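Local coordinates for protein putative transporter (Clostridium difficile 630, PDB 3LV9) that is a putative membrane transporter of the UPF0053 family, here represented by its paired CBS domains, and may bind flavin adenine dinucleotide, at residues I75-N80 against I93-I98. Numbering follows the deposited sequence.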
loop_
_atom_site.group_PDB
_atom_site.type_symbol
_atom_site.label_atom_id
_atom_site.label_comp_id
_atom_site.label_asym_id
_atom_site.label_seq_id
_atom_site.Cartn_x
_atom_site.Cartn_y
_atom_site.Cartn_z
ATOM N N ILE A 75 -0.489 0.007 -8.722
ATOM C CA ILE A 75 -1.909 0.154 -8.963
ATOM C C ILE A 75 -2.329 1.597 -9.438
ATOM O O ILE A 75 -3.252 1.762 -10.217
ATOM C CB ILE A 75 -2.637 -0.324 -7.659
ATOM C CG1 ILE A 75 -4.034 -0.817 -7.900
ATOM C CG2 ILE A 75 -2.655 0.759 -6.557
ATOM C CD1 ILE A 75 -4.830 -0.842 -6.590
ATOM N N ARG A 76 -1.650 2.641 -8.973
ATOM C CA ARG A 76 -2.060 4.019 -9.273
ATOM C C ARG A 76 -1.800 4.366 -10.707
ATOM O O ARG A 76 -2.597 5.063 -11.369
ATOM C CB ARG A 76 -1.307 5.029 -8.420
ATOM C CG ARG A 76 -2.071 5.398 -7.213
ATOM C CD ARG A 76 -1.487 6.599 -6.525
ATOM N NE ARG A 76 -0.103 6.417 -6.125
ATOM C CZ ARG A 76 0.319 5.970 -4.934
ATOM N NH1 ARG A 76 1.630 5.879 -4.712
ATOM N NH2 ARG A 76 -0.534 5.612 -3.964
ATOM N N ASP A 77 -0.633 3.933 -11.144
ATOM C CA ASP A 77 -0.249 4.000 -12.533
ATOM C C ASP A 77 -1.242 3.268 -13.450
ATOM O O ASP A 77 -1.633 3.813 -14.471
ATOM C CB ASP A 77 1.137 3.398 -12.717
ATOM C CG ASP A 77 2.159 3.973 -11.789
ATOM O OD1 ASP A 77 1.879 4.970 -11.104
ATOM O OD2 ASP A 77 3.260 3.400 -11.753
ATOM N N LEU A 78 -1.643 2.051 -13.101
ATOM C CA LEU A 78 -2.604 1.314 -13.910
ATOM C C LEU A 78 -3.896 2.130 -14.041
ATOM O O LEU A 78 -4.468 2.295 -15.142
ATOM C CB LEU A 78 -2.947 -0.055 -13.295
ATOM C CG LEU A 78 -2.171 -1.334 -13.655
ATOM C CD1 LEU A 78 -2.559 -2.490 -12.721
ATOM C CD2 LEU A 78 -2.366 -1.799 -15.051
ATOM N N TYR A 79 -4.380 2.619 -12.903
ATOM C CA TYR A 79 -5.691 3.274 -12.845
ATOM C C TYR A 79 -5.587 4.607 -13.592
ATOM O O TYR A 79 -6.474 4.940 -14.383
ATOM C CB TYR A 79 -6.140 3.496 -11.398
ATOM C CG TYR A 79 -6.736 2.309 -10.631
ATOM C CD1 TYR A 79 -7.491 1.346 -11.268
ATOM C CD2 TYR A 79 -6.605 2.202 -9.244
ATOM C CE1 TYR A 79 -8.073 0.313 -10.578
ATOM C CE2 TYR A 79 -7.194 1.160 -8.550
ATOM C CZ TYR A 79 -7.921 0.222 -9.241
ATOM O OH TYR A 79 -8.521 -0.840 -8.632
ATOM N N ASN A 80 -4.507 5.351 -13.399
ATOM C CA ASN A 80 -4.342 6.596 -14.163
ATOM C C ASN A 80 -4.295 6.361 -15.686
ATOM O O ASN A 80 -4.819 7.187 -16.442
ATOM C CB ASN A 80 -3.089 7.368 -13.727
ATOM C CG ASN A 80 -3.244 8.030 -12.341
ATOM O OD1 ASN A 80 -4.359 8.320 -11.910
ATOM N ND2 ASN A 80 -2.119 8.255 -11.649
ATOM N N ILE A 93 4.475 1.647 -17.917
ATOM C CA ILE A 93 4.450 1.843 -16.455
ATOM C C ILE A 93 5.202 0.761 -15.720
ATOM O O ILE A 93 5.220 0.724 -14.488
ATOM C CB ILE A 93 3.018 1.930 -15.909
ATOM C CG1 ILE A 93 2.202 0.727 -16.361
ATOM C CG2 ILE A 93 2.345 3.288 -16.361
ATOM C CD1 ILE A 93 0.859 0.602 -15.640
ATOM N N LEU A 94 5.844 -0.111 -16.491
ATOM C CA LEU A 94 6.555 -1.270 -15.935
ATOM C C LEU A 94 7.784 -0.780 -15.167
ATOM O O LEU A 94 8.561 0.010 -15.685
ATOM C CB LEU A 94 6.954 -2.220 -17.078
ATOM C CG LEU A 94 7.293 -3.676 -16.801
ATOM C CD1 LEU A 94 6.134 -4.345 -16.098
ATOM C CD2 LEU A 94 7.673 -4.410 -18.142
ATOM N N ARG A 95 7.903 -1.229 -13.922
ATOM C CA ARG A 95 8.984 -0.843 -12.980
ATOM C C ARG A 95 9.839 -2.076 -12.636
ATOM O O ARG A 95 9.314 -3.173 -12.541
ATOM C CB ARG A 95 8.369 -0.286 -11.698
ATOM C CG ARG A 95 7.754 1.100 -11.832
ATOM C CD ARG A 95 6.749 1.396 -10.717
ATOM N NE ARG A 95 6.866 2.761 -10.179
ATOM C CZ ARG A 95 6.524 3.892 -10.804
ATOM N NH1 ARG A 95 6.034 3.891 -12.041
ATOM N NH2 ARG A 95 6.685 5.055 -10.181
ATOM N N ASP A 96 11.145 -1.889 -12.445
ATOM C CA ASP A 96 12.078 -3.023 -12.278
ATOM C C ASP A 96 11.899 -3.758 -10.954
ATOM O O ASP A 96 11.471 -3.158 -9.959
ATOM C CB ASP A 96 13.520 -2.555 -12.459
ATOM C CG ASP A 96 13.844 -2.213 -13.952
ATOM O OD1 ASP A 96 14.011 -3.184 -14.746
ATOM O OD2 ASP A 96 13.914 -0.990 -14.333
ATOM N N ILE A 97 12.167 -5.070 -10.963
ATOM C CA ILE A 97 12.264 -5.847 -9.710
ATOM C C ILE A 97 13.703 -6.362 -9.527
ATOM O O ILE A 97 14.554 -6.310 -10.437
ATOM C CB ILE A 97 11.271 -7.079 -9.602
ATOM C CG1 ILE A 97 11.154 -7.815 -10.933
ATOM C CG2 ILE A 97 9.868 -6.699 -9.103
ATOM C CD1 ILE A 97 12.418 -8.506 -11.339
ATOM N N ILE A 98 13.957 -6.847 -8.318
ATOM C CA ILE A 98 15.161 -7.611 -8.009
ATOM C C ILE A 98 14.775 -9.069 -7.730
ATOM O O ILE A 98 13.628 -9.369 -7.378
ATOM C CB ILE A 98 15.926 -7.001 -6.801
ATOM C CG1 ILE A 98 15.073 -6.989 -5.529
ATOM C CG2 ILE A 98 16.340 -5.547 -7.096
ATOM C CD1 ILE A 98 15.927 -6.825 -4.306
#
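D77, in the first turn of helix 75-85, meets the linker 93-98 in two ways, through its methylene and through its carboxylate. The methylene lies against the branched side chain of I93, CB to I93 CG2 3.8 Å, near where the two backbones approach most closely. Further out, D77 OD2 forms a salt bridge with NH1 of R95 at 2.8 Å. The oxygen sits over one face of the guanidinium, whose plane is turned 52° from that of the carboxylate, and none of its N-H bonds is aimed at the oxygen; the attraction is therefore one of charge. With chi1 at -52°, CG stands beside the backbone N and the carboxylate is sent toward R95. An acid on a single methylene suits both tasks, while arginine's long chain, kinked at its third torsion, reaches it from an exposed position.

The helix closes the first of two CBS motifs, and the linker leads into strand 98-101 of the second, passing strand 69-74, where R95 makes a backbone hydrogen bond with F72 and I93 touches V73.

L78 is buried, and its CD2 meets I93 CD1 at 4.1 Å, the side chains running roughly perpendicular. I93 CD1 also lies 3.8 Å from L78 N; isoleucine's branching lets CG2 serve D77 and CD1 serve L78. Leucine's uncharged, forked end suits a site among L51, I88 and L90. Y79 and N80 face the second subunit, where Y79 OH is hydrogen-bonded to E141 of that chain.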